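Local coordinates for uncharacterized protein (Leishmania major, PDB 2B4W) that is of unknown function but belongs to a family placed in the beta-fructosidase clan, whose characterised members are mostly glycoside hydrolases built as five-bladed beta-propellers, at residues N11-E16 / T292-F297; S17-F22 / C249-E254; V30-V35 / L81-I86; G47-R52 / R61-T66; A195-S200 / T302-L307. All coordinates share one frame; numbering follows the deposited sequence.

Interaction 3 is fully buried, about 7 Å from the chain centre to the contact centre. Interaction 4 is also buried, although farther out. Interactions 1, 2 and 5 are partly exposed. Interactions 1 and 2 hold consecutive parts of the chain at the start of strand 16-23 and meet where Lys12 and Val14 touch Cys249. Interactions 3 and 4 sit side by side and share the salt bridge of Arg48 to Asp83. Interaction 5 extends a different sheet and reaches interaction 1 through Tyr295. The chemistry differs. Interactions 1, 4 and 5 use backbone bonds; interaction 1 adds an arginine and a tyrosine on an aspartate. Interaction 2 is mostly packing, and interaction 3 has a buried amide-carboxylate pair and a water.

Interaction 1 (N11-E16 / T292-F297); sequences NKRVYE and TIDYPF
Tyr15 and Glu16 lie beside Thr292, with residues 13-16 running roughly antiparallel to residues 292-294 (148°), and two backbone bonds tie them: Tyr15 N to Thr292 O at 2.8 Å and Thr292 N to Glu16 O at 3.0 Å. Farther out, the carboxylate of Asp294 receives two side chains. Tyr15 OH donates to Asp294 OD1 at 2.6 Å, on the syn side and close to the carboxylate plane. The ring stands almost perpendicular to that plane. The Tyr15 CG is anti to the carbonyl carbon (chi1 -61°), which starts the ring off beside its own backbone N. The ring edge passes Thr292 O, with CD1 3.3 Å from that oxygen. Arg13 NH1 forms a straight salt bridge to Asp294 OD2 at 3.0 Å. The oxygen lies in the guanidinium plane, but the nitrogen meets it from above the carboxylate plane. Arg13 CD also approaches the same OD2, at 3.1 Å. At the other end Glu16 crosses Thr292, its CD 3.4 Å from Thr292 OG1. Their polar ends have other partners: Glu16 OE1 pairs with Arg290 and Thr292 OG1 bonds Asp278. Each Asp294 oxygen thus has its own donor, which joins residues 13-15 to the chain just past strand 287-293. The nearby guanidinium and phenol would be expected to stabilise the charged carboxylate.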
# COMPACT_ATOMS: atom_id res chain seq x y z
N ASN A 11 -17.12 15.09 -8.17
CA ASN A 11 -16.68 15.99 -7.12
C ASN A 11 -15.20 15.93 -6.82
O ASN A 11 -14.75 16.45 -5.79
CB ASN A 11 -17.50 15.65 -5.86
CG ASN A 11 -18.95 16.07 -6.02
OD1 ASN A 11 -19.21 17.24 -6.34
ND2 ASN A 11 -19.88 15.14 -5.82
N LYS A 12 -14.36 15.32 -7.65
CA LYS A 12 -13.00 15.09 -7.16
C LYS A 12 -12.19 16.36 -7.01
O LYS A 12 -12.36 17.40 -7.66
CB LYS A 12 -12.31 14.07 -8.06
CG LYS A 12 -12.17 14.47 -9.51
CD LYS A 12 -11.63 13.32 -10.36
CE LYS A 12 -11.78 13.65 -11.84
NZ LYS A 12 -10.78 12.92 -12.68
N ARG A 13 -11.26 16.31 -6.04
CA ARG A 13 -10.51 17.51 -5.65
C ARG A 13 -9.02 17.18 -5.57
O ARG A 13 -8.48 16.71 -4.57
CB ARG A 13 -11.07 18.05 -4.34
CG ARG A 13 -10.71 19.48 -4.00
CD ARG A 13 -11.07 19.92 -2.60
NE ARG A 13 -12.45 19.82 -2.24
CZ ARG A 13 -13.06 19.19 -1.26
NH1 ARG A 13 -12.39 18.47 -0.36
NH2 ARG A 13 -14.38 19.26 -1.15
N VAL A 14 -8.35 17.42 -6.69
CA VAL A 14 -6.99 17.07 -6.99
C VAL A 14 -6.18 18.33 -7.31
O VAL A 14 -6.60 19.07 -8.18
CB VAL A 14 -6.89 16.14 -8.21
CG1 VAL A 14 -5.49 15.57 -8.38
CG2 VAL A 14 -7.92 15.03 -8.09
N TYR A 15 -5.06 18.51 -6.62
CA TYR A 15 -4.27 19.73 -6.73
C TYR A 15 -3.07 19.58 -7.63
O TYR A 15 -2.50 20.56 -8.10
CB TYR A 15 -3.78 20.14 -5.35
CG TYR A 15 -4.89 20.42 -4.38
CD1 TYR A 15 -5.53 19.36 -3.74
CD2 TYR A 15 -5.30 21.71 -4.11
CE1 TYR A 15 -6.55 19.62 -2.85
CE2 TYR A 15 -6.32 21.96 -3.21
CZ TYR A 15 -6.95 20.91 -2.58
OH TYR A 15 -7.98 21.12 -1.68
N GLU A 16 -2.65 18.34 -7.83
CA GLU A 16 -1.48 17.98 -8.63
C GLU A 16 -1.69 16.52 -9.06
O GLU A 16 -2.31 15.78 -8.30
CB GLU A 16 -0.14 18.07 -7.92
CG GLU A 16 0.14 19.24 -7.01
CD GLU A 16 1.49 19.28 -6.35
OE1 GLU A 16 2.38 18.45 -6.65
OE2 GLU A 16 1.63 20.18 -5.49
N THR A 292 -1.97 14.91 -5.42
CA THR A 292 -2.01 15.71 -4.19
C THR A 292 -3.48 16.01 -3.91
O THR A 292 -4.18 16.53 -4.77
CB THR A 292 -1.15 16.98 -4.34
OG1 THR A 292 0.20 16.61 -4.66
CG2 THR A 292 -1.11 17.76 -3.04
N ILE A 293 -3.91 15.64 -2.72
CA ILE A 293 -5.26 15.62 -2.23
C ILE A 293 -5.32 16.13 -0.79
O ILE A 293 -4.31 16.24 -0.11
CB ILE A 293 -5.83 14.20 -2.32
CG1 ILE A 293 -5.07 13.14 -1.52
CG2 ILE A 293 -5.90 13.75 -3.78
CD1 ILE A 293 -5.90 11.92 -1.20
N ASP A 294 -6.50 16.47 -0.32
CA ASP A 294 -6.75 16.88 1.05
C ASP A 294 -6.47 15.71 2.00
O ASP A 294 -6.64 14.55 1.61
CB ASP A 294 -8.19 17.33 1.24
CG ASP A 294 -8.58 18.45 0.30
OD1 ASP A 294 -8.00 19.55 0.43
OD2 ASP A 294 -9.44 18.22 -0.57
N TYR A 295 -6.07 16.07 3.20
CA TYR A 295 -5.90 15.13 4.29
C TYR A 295 -7.15 14.26 4.43
O TYR A 295 -8.26 14.74 4.67
CB TYR A 295 -5.63 15.81 5.61
CG TYR A 295 -5.30 14.89 6.76
CD1 TYR A 295 -4.20 14.05 6.72
CD2 TYR A 295 -6.10 14.84 7.90
CE1 TYR A 295 -3.88 13.21 7.77
CE2 TYR A 295 -5.80 13.99 8.96
CZ TYR A 295 -4.68 13.19 8.89
OH TYR A 295 -4.37 12.34 9.92
N PRO A 296 -6.97 12.96 4.30
CA PRO A 296 -8.15 12.09 4.29
C PRO A 296 -8.61 11.52 5.63
O PRO A 296 -9.50 10.65 5.64
CB PRO A 296 -7.62 10.95 3.40
CG PRO A 296 -6.19 10.83 3.79
CD PRO A 296 -5.72 12.22 4.10
N PHE A 297 -8.07 11.92 6.76
CA PHE A 297 -8.58 11.41 8.03
C PHE A 297 -9.04 12.58 8.90
O PHE A 297 -9.01 12.51 10.14
CB PHE A 297 -7.52 10.61 8.79
CG PHE A 297 -6.72 9.59 7.99
CD1 PHE A 297 -7.36 8.59 7.28
CD2 PHE A 297 -5.34 9.64 7.94
CE1 PHE A 297 -6.66 7.65 6.55
CE2 PHE A 297 -4.62 8.70 7.21
CZ PHE A 297 -5.28 7.71 6.49

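Interaction 2 (S17-F22 / C249-E254); sequences SVLLTF and CYPPCE
Leu19 and Pro251 run antiparallel alongside each other, and this pair sets the shape of the contact. Leu19 CG lies against CD and CG of Pro251, 3.9 Å from CD. The leucine then divides. CD2 stays by Pro251, while CD1 reaches on to Cys253, 3.8 Å from its CB, and also touches its sulfur. The proline also lies against the backbone of strand 16-23, with Pro251 CG 3.7 Å from Val18 C. Pro251 CD also lies 3.3 Å from Ser17 OG. The serine makes the polar link. Its OG is anti to the backbone N (chi1 176°) and donates to Cys249 O at a short 2.5 Å. The hydroxyl lies in the carbonyl plane, on a lone pair. Tyr250 turns its ring edge to Val18 O, and its own hydroxyl bonds Asn226. Strand 16-23 belongs to the large mixed sheet, and segment 249-254 is part of the long loop between strands 238-245 and 264-271. One well-directed hydrogen bond therefore fixes the start of this loop segment, while apolar contacts that have little directional preference hold the rest against the strand.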
# COMPACT_ATOMS: atom_id res chain seq x y z
N SER A 17 -1.18 16.18 -10.23
CA SER A 17 -1.40 14.86 -10.84
C SER A 17 -0.26 14.56 -11.80
O SER A 17 -0.03 15.24 -12.80
CB SER A 17 -2.77 14.84 -11.51
OG SER A 17 -3.03 13.65 -12.20
N VAL A 18 0.51 13.53 -11.45
CA VAL A 18 1.70 13.15 -12.20
C VAL A 18 1.82 11.62 -12.22
O VAL A 18 1.15 10.95 -11.42
CB VAL A 18 3.03 13.68 -11.63
CG1 VAL A 18 3.05 15.21 -11.51
CG2 VAL A 18 3.30 13.05 -10.27
N LEU A 19 2.69 11.19 -13.14
CA LEU A 19 3.13 9.79 -13.18
C LEU A 19 4.61 9.78 -12.82
O LEU A 19 5.36 10.64 -13.29
CB LEU A 19 2.86 9.12 -14.52
CG LEU A 19 1.38 8.87 -14.84
CD1 LEU A 19 1.25 8.27 -16.24
CD2 LEU A 19 0.71 7.98 -13.79
N LEU A 20 5.00 8.84 -11.97
CA LEU A 20 6.41 8.75 -11.63
C LEU A 20 7.18 8.30 -12.87
O LEU A 20 6.62 7.57 -13.70
CB LEU A 20 6.71 7.76 -10.50
CG LEU A 20 5.93 7.94 -9.19
CD1 LEU A 20 6.66 7.31 -8.02
CD2 LEU A 20 5.67 9.41 -8.94
N THR A 21 8.42 8.73 -12.97
CA THR A 21 9.32 8.26 -14.02
C THR A 21 10.36 7.38 -13.31
O THR A 21 10.83 7.76 -12.23
CB THR A 21 10.04 9.34 -14.84
OG1 THR A 21 10.94 10.06 -13.99
CG2 THR A 21 9.06 10.32 -15.44
N PHE A 22 10.66 6.23 -13.88
CA PHE A 22 11.62 5.29 -13.30
C PHE A 22 12.75 5.05 -14.31
O PHE A 22 12.44 4.94 -15.49
CB PHE A 22 10.98 3.95 -12.92
CG PHE A 22 9.93 4.05 -11.83
CD1 PHE A 22 8.61 4.30 -12.14
CD2 PHE A 22 10.30 3.91 -10.52
CE1 PHE A 22 7.68 4.38 -11.12
CE2 PHE A 22 9.37 3.99 -9.50
CZ PHE A 22 8.05 4.24 -9.79
N CYS A 249 -7.88 10.44 -12.02
CA CYS A 249 -7.21 11.43 -11.19
C CYS A 249 -5.74 11.65 -11.56
O CYS A 249 -5.16 12.68 -11.24
CB CYS A 249 -7.20 10.96 -9.73
SG CYS A 249 -8.81 11.09 -8.95
N TYR A 250 -5.19 10.63 -12.19
CA TYR A 250 -3.82 10.50 -12.63
C TYR A 250 -3.74 10.72 -14.13
O TYR A 250 -4.73 10.50 -14.82
CB TYR A 250 -3.26 9.10 -12.28
CG TYR A 250 -3.39 8.79 -10.80
CD1 TYR A 250 -4.56 8.31 -10.25
CD2 TYR A 250 -2.30 8.98 -9.96
CE1 TYR A 250 -4.68 8.02 -8.89
CE2 TYR A 250 -2.41 8.70 -8.61
CZ TYR A 250 -3.58 8.23 -8.08
OH TYR A 250 -3.65 7.95 -6.72
N PRO A 251 -2.60 11.13 -14.64
CA PRO A 251 -2.51 11.31 -16.09
C PRO A 251 -2.87 10.03 -16.85
O PRO A 251 -2.82 8.90 -16.38
CB PRO A 251 -1.04 11.67 -16.32
CG PRO A 251 -0.57 12.23 -15.02
CD PRO A 251 -1.35 11.49 -13.97
N PRO A 252 -3.30 10.25 -18.08
CA PRO A 252 -3.63 9.14 -18.97
C PRO A 252 -2.42 8.24 -19.22
O PRO A 252 -1.29 8.68 -19.39
CB PRO A 252 -4.02 9.84 -20.27
CG PRO A 252 -3.43 11.21 -20.17
CD PRO A 252 -3.53 11.56 -18.71
N CYS A 253 -2.70 6.94 -19.23
CA CYS A 253 -1.71 5.91 -19.51
C CYS A 253 -2.44 4.60 -19.81
O CYS A 253 -3.54 4.37 -19.34
CB CYS A 253 -0.73 5.74 -18.36
SG CYS A 253 -1.49 5.54 -16.73
N GLU A 254 -1.79 3.74 -20.61
CA GLU A 254 -2.36 2.44 -20.94
C GLU A 254 -2.29 1.42 -19.81
O GLU A 254 -1.24 1.11 -19.24
CB GLU A 254 -1.64 1.88 -22.17
CG GLU A 254 -1.63 2.89 -23.31
CD GLU A 254 -3.03 3.18 -23.82
OE1 GLU A 254 -3.70 2.20 -24.19
OE2 GLU A 254 -3.45 4.36 -23.83

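Interaction 3 (V30-V35 / L81-I86); sequences VYNCSV and LEDPYI
Val35 and Ile86 form the close end of this contact. Ile86 CG1 lies between its backbone N and carbonyl carbon (chi1 56°), where it meets Val35 CG1 at 3.6 Å. The two side chains cross at about a right angle. Ile86 CD1 continues past Val35 O at 3.7 Å. Pro84 is just as tight, with its CD 3.3 Å from Asn32 O. Ser34 CA makes a CA-H...O contact with Pro84 O. The two segments run almost parallel here (9°). The chain turns a corner at Asp83 and enters strand 84-89, an edge strand of a four-stranded antiparallel sheet, whereas residues 30-31 belong to the large mixed sheet. Such a meeting of neighbouring sheets near the chain centre would fit a beta-propeller. Beside the packing, the backbones are linked more loosely. A water accepts from both Val35 N (2.9 Å) and Ile86 N (2.8 Å), two donors that could not bond each other. Asn32 and Asp83 lie alongside with the same heading. Asn32 ND2 makes a long bond to Asp83 OD1, at 3.3 Å and from above the carboxylate plane; Arg48 NH1 holds that same oxygen in a salt bridge.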
# COMPACT_ATOMS: atom_id res chain seq x y z
N VAL A 30 6.72 -0.50 -13.99
CA VAL A 30 6.93 -0.37 -12.56
C VAL A 30 5.62 0.12 -11.96
O VAL A 30 5.13 1.14 -12.43
CB VAL A 30 8.05 0.62 -12.20
CG1 VAL A 30 8.15 0.68 -10.67
CG2 VAL A 30 9.37 0.22 -12.83
N TYR A 31 5.07 -0.59 -10.99
CA TYR A 31 3.74 -0.25 -10.49
C TYR A 31 3.58 -0.86 -9.10
O TYR A 31 4.57 -1.41 -8.64
CB TYR A 31 2.66 -0.71 -11.45
CG TYR A 31 2.51 -2.17 -11.73
CD1 TYR A 31 3.35 -2.87 -12.59
CD2 TYR A 31 1.47 -2.87 -11.13
CE1 TYR A 31 3.14 -4.22 -12.80
CE2 TYR A 31 1.26 -4.21 -11.33
CZ TYR A 31 2.11 -4.89 -12.18
OH TYR A 31 1.89 -6.23 -12.38
N ASN A 32 2.41 -0.70 -8.54
CA ASN A 32 2.03 -1.07 -7.19
C ASN A 32 3.23 -0.98 -6.24
O ASN A 32 3.69 -1.95 -5.64
CB ASN A 32 1.43 -2.46 -7.19
CG ASN A 32 0.13 -2.51 -7.98
OD1 ASN A 32 -0.40 -1.50 -8.44
ND2 ASN A 32 -0.40 -3.72 -8.12
N CYS A 33 3.73 0.24 -6.11
CA CYS A 33 4.93 0.49 -5.29
C CYS A 33 4.59 0.42 -3.82
O CYS A 33 3.42 0.42 -3.43
CB CYS A 33 5.46 1.87 -5.66
SG CYS A 33 6.17 1.95 -7.34
N SER A 34 5.64 0.39 -2.98
CA SER A 34 5.42 0.67 -1.57
C SER A 34 5.09 2.15 -1.39
O SER A 34 5.23 2.95 -2.32
CB SER A 34 6.63 0.35 -0.71
OG SER A 34 7.75 1.08 -1.11
N VAL A 35 4.72 2.54 -0.17
CA VAL A 35 4.69 4.01 0.04
C VAL A 35 6.11 4.51 -0.03
O VAL A 35 7.06 3.79 0.33
CB VAL A 35 4.05 4.34 1.39
CG1 VAL A 35 4.90 3.78 2.51
CG2 VAL A 35 3.91 5.84 1.54
N LEU A 81 9.22 -11.05 -5.44
CA LEU A 81 7.89 -10.77 -4.95
C LEU A 81 7.17 -9.79 -5.88
O LEU A 81 7.82 -9.17 -6.70
CB LEU A 81 7.94 -10.16 -3.53
CG LEU A 81 8.77 -10.85 -2.46
CD1 LEU A 81 9.23 -9.87 -1.39
CD2 LEU A 81 8.00 -12.00 -1.83
N GLU A 82 5.86 -9.68 -5.67
CA GLU A 82 4.94 -8.69 -6.18
C GLU A 82 4.49 -7.72 -5.08
O GLU A 82 4.58 -8.04 -3.90
CB GLU A 82 3.67 -9.34 -6.76
CG GLU A 82 3.95 -10.55 -7.64
CD GLU A 82 2.70 -11.15 -8.25
OE1 GLU A 82 1.60 -11.02 -7.65
OE2 GLU A 82 2.83 -11.75 -9.33
N ASP A 83 3.97 -6.56 -5.48
CA ASP A 83 3.31 -5.60 -4.61
C ASP A 83 4.01 -5.37 -3.28
O ASP A 83 3.49 -5.80 -2.24
CB ASP A 83 1.89 -6.06 -4.30
CG ASP A 83 1.09 -6.30 -5.56
OD1 ASP A 83 1.57 -5.84 -6.62
OD2 ASP A 83 0.03 -6.95 -5.47
N PRO A 84 5.17 -4.73 -3.31
CA PRO A 84 5.91 -4.53 -2.05
C PRO A 84 5.21 -3.52 -1.13
O PRO A 84 4.39 -2.72 -1.56
CB PRO A 84 7.25 -4.01 -2.53
CG PRO A 84 7.00 -3.44 -3.88
CD PRO A 84 5.82 -4.12 -4.48
N TYR A 85 5.51 -3.57 0.16
CA TYR A 85 4.86 -2.77 1.19
C TYR A 85 5.71 -2.69 2.45
O TYR A 85 6.43 -3.62 2.80
CB TYR A 85 3.47 -3.25 1.58
CG TYR A 85 3.29 -4.65 2.07
CD1 TYR A 85 3.15 -5.67 1.12
CD2 TYR A 85 3.25 -4.99 3.41
CE1 TYR A 85 2.98 -6.98 1.53
CE2 TYR A 85 3.08 -6.30 3.82
CZ TYR A 85 2.94 -7.29 2.87
OH TYR A 85 2.77 -8.61 3.21
N ILE A 86 5.60 -1.55 3.13
CA ILE A 86 6.49 -1.31 4.26
C ILE A 86 5.74 -0.78 5.47
O ILE A 86 4.63 -0.25 5.39
CB ILE A 86 7.63 -0.30 3.97
CG1 ILE A 86 7.12 1.06 3.48
CG2 ILE A 86 8.68 -0.86 3.03
CD1 ILE A 86 8.24 2.09 3.38
O HOH W 1 4.12 0.42 1.74

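Interaction 4 (G47-R52 / R61-T66); sequences GRVEKR and RLFEET
Arg61 pairs with Gly47 across the hairpin of strands 42-50 and 59-67, in an antiparallel hydrogen-bonded pair. Gly47 N donates to Arg61 O at 3.0 Å, and Arg61 N returns a bond to Gly47 O at 3.1 Å. The Arg61 side chain starts beside Val49: its CB lies 4.1 Å from Val49 CG2. CG comes closer to the same methyl, at 3.9 Å. CD then bends off (chi2 -66°), and a second bend at chi3 places NE. The tip leads away from strand 42-50, and there NH2 bonds Val74 O. Val49 CG2 also touches Phe63, 4.2 Å from its CZ at the ring edge. That same edge sits against the backbone of Gly47, with CE1 3.9 Å from Gly47 N, where the glycine has no side chain in the way. Beyond the hairpin the Phe63 ring makes an edge-to-face contact with Phe22. The paired amides supply the directional hold, while the aliphatic CB and CG of Arg61 and the Phe63 edge add apolar contact.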
# COMPACT_ATOMS: atom_id res chain seq x y z
N GLY A 47 9.45 -0.80 -5.90
CA GLY A 47 8.50 -0.98 -6.99
C GLY A 47 8.43 -2.44 -7.44
O GLY A 47 9.38 -3.22 -7.35
N ARG A 48 7.25 -2.75 -7.95
CA ARG A 48 7.00 -4.03 -8.59
C ARG A 48 7.34 -3.86 -10.06
O ARG A 48 6.79 -2.95 -10.72
CB ARG A 48 5.58 -4.49 -8.36
CG ARG A 48 5.00 -5.59 -9.19
CD ARG A 48 3.47 -5.70 -9.06
NE ARG A 48 3.01 -6.90 -9.68
CZ ARG A 48 1.94 -7.64 -9.60
NH1 ARG A 48 0.90 -7.38 -8.83
NH2 ARG A 48 1.89 -8.74 -10.35
N VAL A 49 8.30 -4.60 -10.52
CA VAL A 49 8.89 -4.58 -11.84
C VAL A 49 8.52 -5.84 -12.64
O VAL A 49 8.83 -6.98 -12.32
CB VAL A 49 10.41 -4.42 -11.75
CG1 VAL A 49 10.99 -4.11 -13.12
CG2 VAL A 49 10.71 -3.31 -10.75
N GLU A 50 7.83 -5.59 -13.74
CA GLU A 50 7.30 -6.65 -14.59
C GLU A 50 7.08 -6.11 -15.99
O GLU A 50 6.70 -4.96 -16.20
CB GLU A 50 6.06 -7.21 -13.92
CG GLU A 50 5.28 -8.27 -14.70
CD GLU A 50 4.04 -8.67 -13.91
OE1 GLU A 50 3.03 -7.97 -13.97
OE2 GLU A 50 4.08 -9.69 -13.20
N LYS A 51 7.36 -6.99 -16.94
CA LYS A 51 7.08 -6.87 -18.36
C LYS A 51 5.60 -6.69 -18.60
O LYS A 51 4.74 -7.38 -18.04
CB LYS A 51 7.60 -8.12 -19.08
CG LYS A 51 8.94 -7.88 -19.77
CD LYS A 51 9.33 -8.93 -20.78
CE LYS A 51 8.31 -9.32 -21.83
NZ LYS A 51 8.71 -9.19 -23.26
N ARG A 52 5.24 -5.71 -19.44
CA ARG A 52 3.83 -5.47 -19.60
C ARG A 52 3.08 -6.64 -20.25
O ARG A 52 1.90 -6.87 -19.94
CB ARG A 52 3.53 -4.21 -20.43
CG ARG A 52 2.05 -3.92 -20.17
CD ARG A 52 1.56 -2.64 -20.77
NE ARG A 52 2.25 -1.46 -20.30
CZ ARG A 52 2.18 -0.27 -20.88
NH1 ARG A 52 1.43 -0.11 -21.97
NH2 ARG A 52 2.86 0.74 -20.36
N ARG A 61 12.33 -4.13 -7.05
CA ARG A 61 13.56 -3.34 -6.95
C ARG A 61 13.41 -2.21 -5.93
O ARG A 61 12.31 -1.78 -5.59
CB ARG A 61 13.94 -2.76 -8.31
CG ARG A 61 14.36 -3.80 -9.34
CD ARG A 61 15.64 -4.51 -8.99
NE ARG A 61 16.85 -3.75 -9.19
CZ ARG A 61 17.42 -3.18 -10.22
NH1 ARG A 61 16.93 -3.18 -11.45
NH2 ARG A 61 18.58 -2.56 -10.01
N LEU A 62 14.55 -1.73 -5.46
CA LEU A 62 14.62 -0.54 -4.63
C LEU A 62 15.04 0.62 -5.55
O LEU A 62 16.02 0.41 -6.26
CB LEU A 62 15.63 -0.67 -3.50
CG LEU A 62 15.86 0.54 -2.60
CD1 LEU A 62 14.68 0.80 -1.67
CD2 LEU A 62 17.15 0.34 -1.80
N PHE A 63 14.31 1.73 -5.48
CA PHE A 63 14.60 2.95 -6.18
C PHE A 63 14.84 4.15 -5.23
O PHE A 63 14.16 4.34 -4.21
CB PHE A 63 13.47 3.37 -7.11
CG PHE A 63 13.06 2.34 -8.15
CD1 PHE A 63 12.25 1.29 -7.79
CD2 PHE A 63 13.50 2.47 -9.45
CE1 PHE A 63 11.89 0.34 -8.75
CE2 PHE A 63 13.13 1.56 -10.42
CZ PHE A 63 12.33 0.50 -10.04
N GLU A 64 15.83 4.94 -5.60
CA GLU A 64 16.29 6.18 -5.02
C GLU A 64 15.78 7.35 -5.85
O GLU A 64 15.93 7.46 -7.07
CB GLU A 64 17.81 6.23 -4.91
CG GLU A 64 18.36 7.38 -4.08
CD GLU A 64 19.87 7.51 -4.18
OE1 GLU A 64 20.59 6.51 -3.94
OE2 GLU A 64 20.35 8.62 -4.48
N GLU A 65 15.12 8.27 -5.14
CA GLU A 65 14.76 9.54 -5.74
C GLU A 65 15.96 10.25 -6.36
O GLU A 65 16.96 10.57 -5.72
CB GLU A 65 14.15 10.48 -4.68
CG GLU A 65 13.74 11.81 -5.30
CD GLU A 65 13.03 12.73 -4.31
OE1 GLU A 65 13.71 13.48 -3.59
OE2 GLU A 65 11.78 12.69 -4.27
N THR A 66 15.91 10.54 -7.66
CA THR A 66 17.01 11.32 -8.21
C THR A 66 16.49 12.58 -8.92
O THR A 66 17.29 13.18 -9.66
CB THR A 66 17.85 10.57 -9.26
OG1 THR A 66 17.01 10.48 -10.41
CG2 THR A 66 18.23 9.18 -8.82

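Interaction 5 (A195-S200 / T302-L307); sequences AYLLSS and TIIGDL
Ser199 N and Leu197 O bond to the backbone of segment 302-307. Ser199 N donates to Thr302 O at a short 2.6 Å, nearly along the C=O axis. Ile304 N donates to Leu197 O at 2.8 Å, an almost straight bond (173°). A third, weak bond runs from Thr302 N to Ser199 OG, which sits between its own backbone N and carbonyl carbon (chi1 68°). Where Leu197 N and Ile304 O might have met directly, a water joins them: it accepts from Leu197 N at 2.9 Å and donates to Ile304 O at 2.8 Å. Leu198 CA adds a CA-H...O contact to Thr302 O at 3.1 Å, so that one carbonyl is approached by two neighbouring groups. The packing lies on two faces. On one, Leu197 CD2 lies 3.9 Å from Ile304 CB, and the two side chains cross at a slant. The CG1 and CD1 of Ile304 lie over the backbone of Ser199, with CG1 3.4 Å from Ser199 N. On the other face Leu198 CD2 meets Ile303 CG1 at 3.9 Å. Ile303 CD1 reaches on toward CD2 of the Tyr196 ring, whose hydroxyl bonds Ile269 O. Tyr295 and Phe297 also touch Leu198. The short, weakly bonded strand 303-304 lies antiparallel at the sheet edge, next to strand 188-198. A C-terminal stretch joining an earlier sheet in this way is compatible with a beta-propeller blade.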
# COMPACT_ATOMS: atom_id res chain seq x y z
N ALA A 195 -1.39 1.40 6.51
CA ALA A 195 -1.97 1.84 7.77
C ALA A 195 -1.08 2.83 8.52
O ALA A 195 0.14 2.77 8.57
CB ALA A 195 -2.32 0.66 8.68
N TYR A 196 -1.75 3.80 9.13
CA TYR A 196 -1.17 4.92 9.85
C TYR A 196 -1.74 5.03 11.26
O TYR A 196 -2.94 4.81 11.42
CB TYR A 196 -1.45 6.25 9.14
CG TYR A 196 -0.85 6.27 7.74
CD1 TYR A 196 -1.49 5.69 6.66
CD2 TYR A 196 0.39 6.87 7.53
CE1 TYR A 196 -0.94 5.71 5.39
CE2 TYR A 196 0.95 6.89 6.28
CZ TYR A 196 0.28 6.31 5.21
OH TYR A 196 0.86 6.32 3.96
N LEU A 197 -0.88 5.37 12.21
CA LEU A 197 -1.35 5.69 13.55
C LEU A 197 -1.67 7.17 13.65
O LEU A 197 -0.86 8.03 13.29
CB LEU A 197 -0.32 5.35 14.63
CG LEU A 197 -0.62 5.84 16.05
CD1 LEU A 197 -1.83 5.09 16.59
CD2 LEU A 197 0.58 5.65 16.98
N LEU A 198 -2.87 7.45 14.13
CA LEU A 198 -3.36 8.80 14.32
C LEU A 198 -3.27 9.24 15.77
O LEU A 198 -3.43 8.44 16.69
CB LEU A 198 -4.83 8.87 13.86
CG LEU A 198 -5.08 8.41 12.43
CD1 LEU A 198 -6.53 8.62 12.01
CD2 LEU A 198 -4.14 9.14 11.48
N SER A 199 -3.07 10.52 16.01
CA SER A 199 -2.98 11.07 17.34
C SER A 199 -4.17 10.72 18.22
O SER A 199 -4.05 10.79 19.45
CB SER A 199 -2.88 12.61 17.26
OG SER A 199 -4.15 13.03 16.78
N SER A 200 -5.30 10.31 17.66
CA SER A 200 -6.47 9.86 18.39
C SER A 200 -6.35 8.45 18.95
O SER A 200 -7.18 8.04 19.77
CB SER A 200 -7.69 9.90 17.45
OG SER A 200 -7.36 9.38 16.18
N THR A 302 -4.17 13.80 13.60
CA THR A 302 -2.97 13.83 12.83
C THR A 302 -2.21 12.50 12.87
O THR A 302 -2.33 11.71 13.79
CB THR A 302 -2.00 14.93 13.33
OG1 THR A 302 -1.63 14.69 14.70
CG2 THR A 302 -2.68 16.29 13.27
N ILE A 303 -1.40 12.32 11.83
CA ILE A 303 -0.53 11.16 11.76
C ILE A 303 0.67 11.27 12.71
O ILE A 303 1.38 12.27 12.80
CB ILE A 303 0.02 10.89 10.35
CG1 ILE A 303 -1.11 10.53 9.38
CG2 ILE A 303 1.14 9.86 10.41
CD1 ILE A 303 -0.80 10.81 7.93
N ILE A 304 0.89 10.18 13.44
CA ILE A 304 1.96 9.96 14.39
C ILE A 304 3.07 9.10 13.80
O ILE A 304 2.82 7.99 13.33
CB ILE A 304 1.43 9.25 15.65
CG1 ILE A 304 0.25 9.99 16.29
CG2 ILE A 304 2.58 9.03 16.63
CD1 ILE A 304 0.67 11.24 17.03
N GLY A 305 4.30 9.60 13.85
CA GLY A 305 5.40 8.78 13.34
C GLY A 305 5.61 9.05 11.86
O GLY A 305 4.91 9.85 11.25
N ASP A 306 6.58 8.35 11.30
CA ASP A 306 7.02 8.49 9.94
C ASP A 306 7.70 7.23 9.41
O ASP A 306 7.94 6.26 10.11
CB ASP A 306 7.94 9.70 9.82
CG ASP A 306 9.26 9.58 10.54
OD1 ASP A 306 9.91 8.52 10.53
OD2 ASP A 306 9.72 10.59 11.12
N LEU A 307 7.99 7.29 8.12
CA LEU A 307 8.71 6.23 7.43
C LEU A 307 10.12 6.68 7.10
O LEU A 307 10.70 6.46 6.05
CB LEU A 307 7.95 5.80 6.17
CG LEU A 307 6.52 5.33 6.53
CD1 LEU A 307 5.60 5.30 5.34
CD2 LEU A 307 6.59 3.96 7.19
O HOH W 2 1.79 6.27 11.43